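Local structure of muconate lactonizing enzyme (Corynebacterium glutamicum, 3I4K) at residues S87-I92 against D116-S121; G310-L315 against L360-D365; L37-H42 against A71-Y76. The protein is a magnesium-binding enzyme of the muconate lactonizing branch of the enolase superfamily, pairing an alpha-plus-beta N-terminal domain with a barrel domain of the TIM type. All blocks are in the same frame, centred on the assembly; numbering follows the deposited sequence.

Interaction 1 (S87-I92 against D116-S121); sequences SELAGI and DAWARS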
loop_
_atom_site.group_PDB
_atom_site.type_symbol
_atom_site.label_atom_id
_atom_site.label_comp_id
_atom_site.label_asym_id
_atom_site.label_seq_id
_atom_site.Cartn_x
_atom_site.Cartn_y
_atom_site.Cartn_z
ATOM N N SER A 87 17.801 3.921 -4.624
ATOM C CA SER A 87 17.247 3.466 -3.359
ATOM C C SER A 87 16.410 4.570 -2.708
ATOM O O SER A 87 15.941 4.426 -1.584
ATOM C CB SER A 87 18.372 3.022 -2.409
ATOM O OG SER A 87 19.198 4.109 -2.028
ATOM N N GLU A 88 16.239 5.678 -3.424
ATOM C CA GLU A 88 15.426 6.801 -2.954
ATOM C C GLU A 88 14.105 6.750 -3.718
ATOM O O GLU A 88 13.346 7.715 -3.735
ATOM C CB GLU A 88 16.103 8.135 -3.260
ATOM C CG GLU A 88 17.255 8.496 -2.356
ATOM C CD GLU A 88 17.904 9.799 -2.766
ATOM O OE1 GLU A 88 17.215 10.839 -2.777
ATOM O OE2 GLU A 88 19.111 9.778 -3.083
ATOM N N LEU A 89 13.864 5.616 -4.359
ATOM C CA LEU A 89 12.676 5.379 -5.162
ATOM C C LEU A 89 11.439 6.155 -4.684
ATOM O O LEU A 89 11.002 7.105 -5.348
ATOM C CB LEU A 89 12.404 3.867 -5.198
ATOM C CG LEU A 89 11.304 3.216 -6.048
ATOM C CD1 LEU A 89 10.563 4.227 -6.908
ATOM C CD2 LEU A 89 11.946 2.141 -6.893
ATOM N N ALA A 90 10.890 5.774 -3.534
ATOM C CA ALA A 90 9.700 6.444 -3.011
ATOM C C ALA A 90 9.810 7.967 -2.951
ATOM O O ALA A 90 8.858 8.671 -3.287
ATOM C CB ALA A 90 9.350 5.895 -1.634
ATOM N N GLY A 91 10.962 8.478 -2.528
ATOM C CA GLY A 91 11.132 9.920 -2.442
ATOM C C GLY A 91 11.154 10.594 -3.803
ATOM O O GLY A 91 10.644 11.704 -3.975
ATOM N N ILE A 92 11.749 9.920 -4.780
ATOM C CA ILE A 92 11.834 10.461 -6.126
ATOM C C ILE A 92 10.436 10.522 -6.732
ATOM O O ILE A 92 10.053 11.539 -7.313
ATOM C CB ILE A 92 12.774 9.598 -6.994
ATOM C CG1 ILE A 92 14.203 9.696 -6.439
ATOM C CG2 ILE A 92 12.721 10.052 -8.441
ATOM C CD1 ILE A 92 15.187 8.771 -7.099
ATOM N N ASP A 116 13.382 -2.021 -11.393
ATOM C CA ASP A 116 14.220 -3.003 -12.077
ATOM C C ASP A 116 15.697 -2.770 -11.725
ATOM O O ASP A 116 16.373 -3.665 -11.226
ATOM C CB ASP A 116 13.990 -2.903 -13.596
ATOM C CG ASP A 116 14.534 -4.105 -14.365
ATOM O OD1 ASP A 116 14.497 -5.243 -13.843
ATOM O OD2 ASP A 116 14.974 -3.910 -15.518
ATOM N N ALA A 117 16.178 -1.553 -11.961
ATOM C CA ALA A 117 17.564 -1.198 -11.674
ATOM C C ALA A 117 17.972 -1.516 -10.235
ATOM O O ALA A 117 19.094 -1.962 -9.982
ATOM C CB ALA A 117 17.786 0.287 -11.963
ATOM N N TRP A 118 17.058 -1.291 -9.298
ATOM C CA TRP A 118 17.322 -1.542 -7.881
ATOM C C TRP A 118 17.293 -3.037 -7.533
ATOM O O TRP A 118 18.182 -3.540 -6.841
ATOM C CB TRP A 118 16.299 -0.775 -7.035
ATOM C CG TRP A 118 16.696 -0.545 -5.603
ATOM C CD1 TRP A 118 17.941 -0.687 -5.057
ATOM C CD2 TRP A 118 15.851 -0.068 -4.550
ATOM N NE1 TRP A 118 17.924 -0.325 -3.731
ATOM C CE2 TRP A 118 16.652 0.060 -3.394
ATOM C CE3 TRP A 118 14.491 0.267 -4.473
ATOM C CZ2 TRP A 118 16.140 0.508 -2.173
ATOM C CZ3 TRP A 118 13.982 0.712 -3.260
ATOM C CH2 TRP A 118 14.806 0.829 -2.127
ATOM N N ALA A 119 16.278 -3.749 -8.014
ATOM C CA ALA A 119 16.162 -5.175 -7.738
ATOM C C ALA A 119 17.343 -5.962 -8.324
ATOM O O ALA A 119 17.801 -6.939 -7.732
ATOM C CB ALA A 119 14.846 -5.711 -8.286
ATOM N N ARG A 120 17.824 -5.548 -9.492
ATOM C CA ARG A 120 18.959 -6.229 -10.112
ATOM C C ARG A 120 20.235 -5.900 -9.339
ATOM O O ARG A 120 21.088 -6.769 -9.135
ATOM C CB ARG A 120 19.097 -5.819 -11.584
ATOM C CG ARG A 120 18.055 -6.465 -12.495
ATOM C CD ARG A 120 18.137 -5.934 -13.916
ATOM N NE ARG A 120 17.127 -6.533 -14.782
ATOM C CZ ARG A 120 17.166 -7.787 -15.220
ATOM N NH1 ARG A 120 18.175 -8.579 -14.880
ATOM N NH2 ARG A 120 16.184 -8.257 -15.977
ATOM N N SER A 121 20.352 -4.647 -8.900
ATOM C CA SER A 121 21.511 -4.210 -8.134
ATOM C C SER A 121 21.618 -4.971 -6.819
ATOM O O SER A 121 22.720 -5.196 -6.316
ATOM C CB SER A 121 21.429 -2.711 -7.828
ATOM O OG SER A 121 21.672 -1.923 -8.979
#
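W118 lays its indole against S87 at the turn that leads into helix 89-99, a join inside the helical part of the enolase-type N-terminal domain. The tight part is a CH-pi contact: S87 CA sits over one face of the six-membered ring of W118, 3.6 Å from its centroid and 24° off the ring normal. W118 turns CG anti to its own backbone N (chi1 -160°), which carries the indole out from helix 104-121 and under the serine. L89 packs more loosely, its CD2 4.0 Å from W118 CE3, meeting the ring obliquely, while the same leucine also leans on M114 and H115 of helix 104-121. No hydrogen bond crosses between the segments, so apolar contact does the work here. On the more open side E88, partly exposed, points away from the tryptophan and forms a salt bridge with R84. The second subunit closes in as well, its D128 packing on both S87 and W118, so the pair also belongs to the dimer interface. At the indole's benzo rim, S87 CA and S87 CB both come within 3.4 Å of W118 CZ2.

Interaction 2 (G310-L315 against L360-D365); sequences GTAASL and LGVDVD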
loop_
_atom_site.group_PDB
_atom_site.type_symbol
_atom_site.label_atom_id
_atom_site.label_comp_id
_atom_site.label_asym_id
_atom_site.label_seq_id
_atom_site.Cartn_x
_atom_site.Cartn_y
_atom_site.Cartn_z
ATOM N N GLY A 310 6.778 -4.511 -19.708
ATOM C CA GLY A 310 5.640 -4.033 -18.947
ATOM C C GLY A 310 4.835 -5.150 -18.320
ATOM O O GLY A 310 4.378 -5.034 -17.178
ATOM N N THR A 311 4.659 -6.231 -19.072
ATOM C CA THR A 311 3.906 -7.383 -18.608
ATOM C C THR A 311 4.623 -8.063 -17.442
ATOM O O THR A 311 3.987 -8.566 -16.518
ATOM C CB THR A 311 3.718 -8.391 -19.750
ATOM O OG1 THR A 311 2.953 -7.781 -20.802
ATOM C CG2 THR A 311 3.013 -9.643 -19.255
ATOM N N ALA A 312 5.951 -8.070 -17.494
ATOM C CA ALA A 312 6.758 -8.683 -16.447
ATOM C C ALA A 312 6.682 -7.844 -15.170
ATOM O O ALA A 312 6.714 -8.371 -14.060
ATOM C CB ALA A 312 8.206 -8.804 -16.911
ATOM N N ALA A 313 6.593 -6.530 -15.333
ATOM C CA ALA A 313 6.502 -5.654 -14.177
ATOM C C ALA A 313 5.162 -5.918 -13.501
ATOM O O ALA A 313 5.073 -5.951 -12.273
ATOM C CB ALA A 313 6.613 -4.197 -14.607
ATOM N N SER A 314 4.124 -6.134 -14.306
ATOM C CA SER A 314 2.797 -6.401 -13.758
ATOM C C SER A 314 2.667 -7.796 -13.151
ATOM O O SER A 314 1.858 -8.006 -12.244
ATOM C CB SER A 314 1.718 -6.184 -14.825
ATOM O OG SER A 314 1.538 -4.796 -15.079
ATOM N N LEU A 315 3.445 -8.754 -13.645
ATOM C CA LEU A 315 3.388 -10.108 -13.098
ATOM C C LEU A 315 4.103 -10.147 -11.741
ATOM O O LEU A 315 3.726 -10.910 -10.846
ATOM C CB LEU A 315 4.017 -11.111 -14.072
ATOM C CG LEU A 315 3.180 -11.480 -15.303
ATOM C CD1 LEU A 315 4.046 -12.221 -16.303
ATOM C CD2 LEU A 315 1.990 -12.344 -14.896
ATOM N N LEU A 360 12.952 -7.734 -13.384
ATOM C CA LEU A 360 11.631 -8.189 -13.807
ATOM C C LEU A 360 11.623 -9.688 -14.070
ATOM O O LEU A 360 10.561 -10.294 -14.211
ATOM C CB LEU A 360 11.169 -7.458 -15.075
ATOM C CG LEU A 360 10.660 -6.014 -15.012
ATOM C CD1 LEU A 360 9.913 -5.781 -13.709
ATOM C CD2 LEU A 360 11.813 -5.059 -15.126
ATOM N N GLY A 361 12.811 -10.284 -14.128
ATOM C CA GLY A 361 12.912 -11.711 -14.388
ATOM C C GLY A 361 13.046 -11.955 -15.878
ATOM O O GLY A 361 12.862 -13.071 -16.370
ATOM N N VAL A 362 13.362 -10.893 -16.607
ATOM C CA VAL A 362 13.520 -10.999 -18.045
ATOM C C VAL A 362 14.441 -9.887 -18.540
ATOM O O VAL A 362 14.331 -8.738 -18.110
ATOM C CB VAL A 362 12.146 -10.939 -18.742
ATOM C CG1 VAL A 362 11.684 -9.501 -18.902
ATOM C CG2 VAL A 362 12.218 -11.663 -20.056
ATOM N N ASP A 363 15.365 -10.236 -19.432
ATOM C CA ASP A 363 16.322 -9.266 -19.958
ATOM C C ASP A 363 15.959 -8.823 -21.364
ATOM O O ASP A 363 15.338 -9.567 -22.112
ATOM C CB ASP A 363 17.727 -9.868 -19.966
ATOM C CG ASP A 363 17.904 -10.939 -18.911
ATOM O OD1 ASP A 363 17.492 -12.093 -19.160
ATOM O OD2 ASP A 363 18.441 -10.622 -17.831
ATOM N N VAL A 364 16.358 -7.610 -21.724
ATOM C CA VAL A 364 16.050 -7.086 -23.046
ATOM C C VAL A 364 17.079 -7.521 -24.077
ATOM O O VAL A 364 18.232 -7.786 -23.741
ATOM C CB VAL A 364 15.998 -5.548 -23.035
ATOM C CG1 VAL A 364 14.961 -5.067 -22.028
ATOM C CG2 VAL A 364 17.362 -4.990 -22.691
ATOM N N ASP A 365 16.645 -7.604 -25.331
ATOM C CA ASP A 365 17.516 -7.973 -26.441
ATOM C C ASP A 365 17.768 -6.680 -27.205
ATOM O O ASP A 365 16.996 -6.315 -28.092
ATOM C CB ASP A 365 16.822 -8.981 -27.361
ATOM C CG ASP A 365 17.663 -9.336 -28.585
ATOM O OD1 ASP A 365 18.210 -8.413 -29.229
ATOM O OD2 ASP A 365 17.765 -10.535 -28.912
#
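L360 fits against the small side chains of A312 and A313, where the loop between strand 351-353 and helix 366-372 passes helix 308-320 of the barrel. The two alanines give the helix a low surface, and the branched leucine is the bump that settles on it. Its CB rests on the methyl of A312, with L360 CB 3.7 Å from A312 CB. Further out, the branch CD1 slides past that methyl and reaches the helix backbone itself, L360 CD1 lying 3.4 Å from A313 CA. The same branch lies 3.8 Å from A313 CB, so the leucine covers both alanines, its CB on A312 and its CD1 on A313. L360 CG lies anti to the carbonyl carbon (chi1 -76°), and from there CD1 reaches A313.

The A312 methyl is in turn the knob on the helix side, pointing into the notch between L360 and V362, whose CG1 lies 4.1 Å from A312 CB. G361 carries the chain through a positive phi of 92°, and L360 and V362, before and after it in sequence, both point toward the helix. V362 also packs on I309, one turn earlier on the same helix, and on I341 and Q343 of a nearby loop. All four touching residues are buried, yet no hydrogen bond links the two segments. The side-chain contacts are apolar, which is consistent with close fit and the burial of apolar surface holding the loop here, while polar anchoring of the loop comes from elsewhere, as where L360 N bonds to D116 OD1.

Interaction 3 (L37-H42 against A71-Y76); sequences LLVSVH and ALVDGY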
loop_
_atom_site.group_PDB
_atom_site.type_symbol
_atom_site.label_atom_id
_atom_site.label_comp_id
_atom_site.label_asym_id
_atom_site.label_seq_id
_atom_site.Cartn_x
_atom_site.Cartn_y
_atom_site.Cartn_z
ATOM N N LEU A 37 7.026 2.946 -25.113
ATOM C CA LEU A 37 8.102 3.852 -24.757
ATOM C C LEU A 37 8.974 3.076 -23.784
ATOM O O LEU A 37 8.679 3.026 -22.589
ATOM C CB LEU A 37 7.590 5.107 -24.056
ATOM C CG LEU A 37 8.761 6.018 -23.666
ATOM C CD1 LEU A 37 9.328 6.658 -24.935
ATOM C CD2 LEU A 37 8.319 7.087 -22.676
ATOM N N LEU A 38 10.034 2.456 -24.296
ATOM C CA LEU A 38 10.937 1.690 -23.445
ATOM C C LEU A 38 11.860 2.672 -22.742
ATOM O O LEU A 38 12.697 3.311 -23.372
ATOM C CB LEU A 38 11.750 0.702 -24.286
ATOM C CG LEU A 38 12.672 -0.270 -23.542
ATOM C CD1 LEU A 38 11.857 -1.236 -22.687
ATOM C CD2 LEU A 38 13.489 -1.049 -24.566
ATOM N N VAL A 39 11.687 2.809 -21.436
ATOM C CA VAL A 39 12.500 3.728 -20.651
ATOM C C VAL A 39 13.536 2.932 -19.868
ATOM O O VAL A 39 13.240 1.860 -19.346
ATOM C CB VAL A 39 11.617 4.545 -19.666
ATOM C CG1 VAL A 39 12.471 5.531 -18.890
ATOM C CG2 VAL A 39 10.531 5.288 -20.435
ATOM N N SER A 40 14.754 3.451 -19.794
ATOM C CA SER A 40 15.811 2.761 -19.069
ATOM C C SER A 40 16.507 3.677 -18.083
ATOM O O SER A 40 16.754 4.851 -18.371
ATOM C CB SER A 40 16.849 2.195 -20.042
ATOM O OG SER A 40 17.466 3.230 -20.786
ATOM N N VAL A 41 16.811 3.126 -16.914
ATOM C CA VAL A 41 17.508 3.853 -15.872
ATOM C C VAL A 41 18.891 3.216 -15.739
ATOM O O VAL A 41 19.022 2.020 -15.456
ATOM C CB VAL A 41 16.734 3.787 -14.532
ATOM C CG1 VAL A 41 17.569 4.375 -13.401
ATOM C CG2 VAL A 41 15.441 4.583 -14.662
ATOM N N HIS A 42 19.915 4.032 -15.971
ATOM C CA HIS A 42 21.307 3.598 -15.929
ATOM C C HIS A 42 21.969 3.994 -14.620
ATOM O O HIS A 42 22.088 5.178 -14.300
ATOM C CB HIS A 42 22.056 4.220 -17.107
ATOM C CG HIS A 42 21.425 3.937 -18.434
ATOM N ND1 HIS A 42 21.624 2.755 -19.117
ATOM C CD2 HIS A 42 20.559 4.661 -19.182
ATOM C CE1 HIS A 42 20.909 2.765 -20.228
ATOM N NE2 HIS A 42 20.253 3.910 -20.290
ATOM N N ALA A 71 7.995 13.091 -24.295
ATOM C CA ALA A 71 8.213 14.509 -24.046
ATOM C C ALA A 71 8.246 14.769 -22.539
ATOM O O ALA A 71 9.054 15.569 -22.049
ATOM C CB ALA A 71 7.117 15.333 -24.708
ATOM N N LEU A 72 7.384 14.084 -21.796
ATOM C CA LEU A 72 7.348 14.271 -20.350
ATOM C C LEU A 72 8.507 13.569 -19.633
ATOM O O LEU A 72 9.141 14.155 -18.749
ATOM C CB LEU A 72 5.992 13.808 -19.792
ATOM C CG LEU A 72 4.828 14.755 -20.129
ATOM C CD1 LEU A 72 3.497 14.148 -19.684
ATOM C CD2 LEU A 72 5.061 16.099 -19.445
ATOM N N VAL A 73 8.790 12.327 -20.012
ATOM C CA VAL A 73 9.891 11.589 -19.399
ATOM C C VAL A 73 11.207 12.315 -19.680
ATOM O O VAL A 73 11.952 12.646 -18.755
ATOM C CB VAL A 73 10.003 10.151 -19.956
ATOM C CG1 VAL A 73 11.273 9.490 -19.429
ATOM C CG2 VAL A 73 8.777 9.333 -19.551
ATOM N N ASP A 74 11.480 12.582 -20.953
ATOM C CA ASP A 74 12.713 13.263 -21.331
ATOM C C ASP A 74 12.859 14.669 -20.765
ATOM O O ASP A 74 13.832 14.971 -20.077
ATOM C CB ASP A 74 12.851 13.327 -22.858
ATOM C CG ASP A 74 13.125 11.970 -23.477
ATOM O OD1 ASP A 74 13.517 11.044 -22.735
ATOM O OD2 ASP A 74 12.965 11.830 -24.708
ATOM N N GLY A 75 11.881 15.524 -21.036
ATOM C CA GLY A 75 11.963 16.900 -20.584
ATOM C C GLY A 75 11.595 17.293 -19.166
ATOM O O GLY A 75 11.985 18.373 -18.727
ATOM N N TYR A 76 10.865 16.452 -18.437
ATOM C CA TYR A 76 10.471 16.833 -17.080
ATOM C C TYR A 76 10.717 15.821 -15.968
ATOM O O TYR A 76 11.204 16.185 -14.902
ATOM C CB TYR A 76 8.991 17.232 -17.063
ATOM C CG TYR A 76 8.633 18.306 -18.058
ATOM C CD1 TYR A 76 8.320 17.985 -19.377
ATOM C CD2 TYR A 76 8.629 19.650 -17.688
ATOM C CE1 TYR A 76 8.012 18.982 -20.304
ATOM C CE2 TYR A 76 8.326 20.646 -18.605
ATOM C CZ TYR A 76 8.019 20.303 -19.910
ATOM O OH TYR A 76 7.732 21.293 -20.821
#
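V73 has the most surface buried here: it points from helix 66-81 toward strand 30-43 and divides its two methyls between two strand residues. CG2 meets L37 tip to tip, with V73 CG2 3.9 Å from L37 CD2. The other branch goes to V39, in the same end-on manner and slightly slacker, V73 CG1 lying 4.2 Å from V39 CG1. A chi1 of 172°, with CG1 anti to the backbone N, turns CG1 to V39 and CG2 to L37. L37 and V39 are two apart on the strand and both point toward the helix, whereas L38 between them turns elsewhere and packs on Y340. V39 is shared, since it also touches A109 of helix 104-121. All three residues are buried, and only apolar groups meet across the gap. The strand itself is held on both edges by backbone hydrogen bonds, among them L37 with G53 and L38 with R14. Nearby, D74 makes a salt bridge to K70 within the helix and a hydrogen bond to S13 OG of strand 8-25, which ties helix to sheet. A helix packed on the middle strand of a three-stranded antiparallel sheet is the alpha-plus-beta arrangement of the enolase-type N-terminal domain.

From the N terminus, interaction 3 comes first, bringing helix 66-81 back onto the middle strand of the three-stranded sheet and closing a loop that includes strand 48-53. Interaction 1 follows, closing a largely helical loop between residues 87-92 and 116-121. Interaction 2 comes last, across the 44 residues that separate its segments. The three lie in series, none nested or crossed. A117 CB packs near V41 O, putting helix 104-121 of interaction 1 beside the strand of interaction 3. D116 and R120 of that helix reach residues 360-365, joining it to a loop that itself rests on helix 308-320 of the barrel; interactions 2 and 3 do not touch directly.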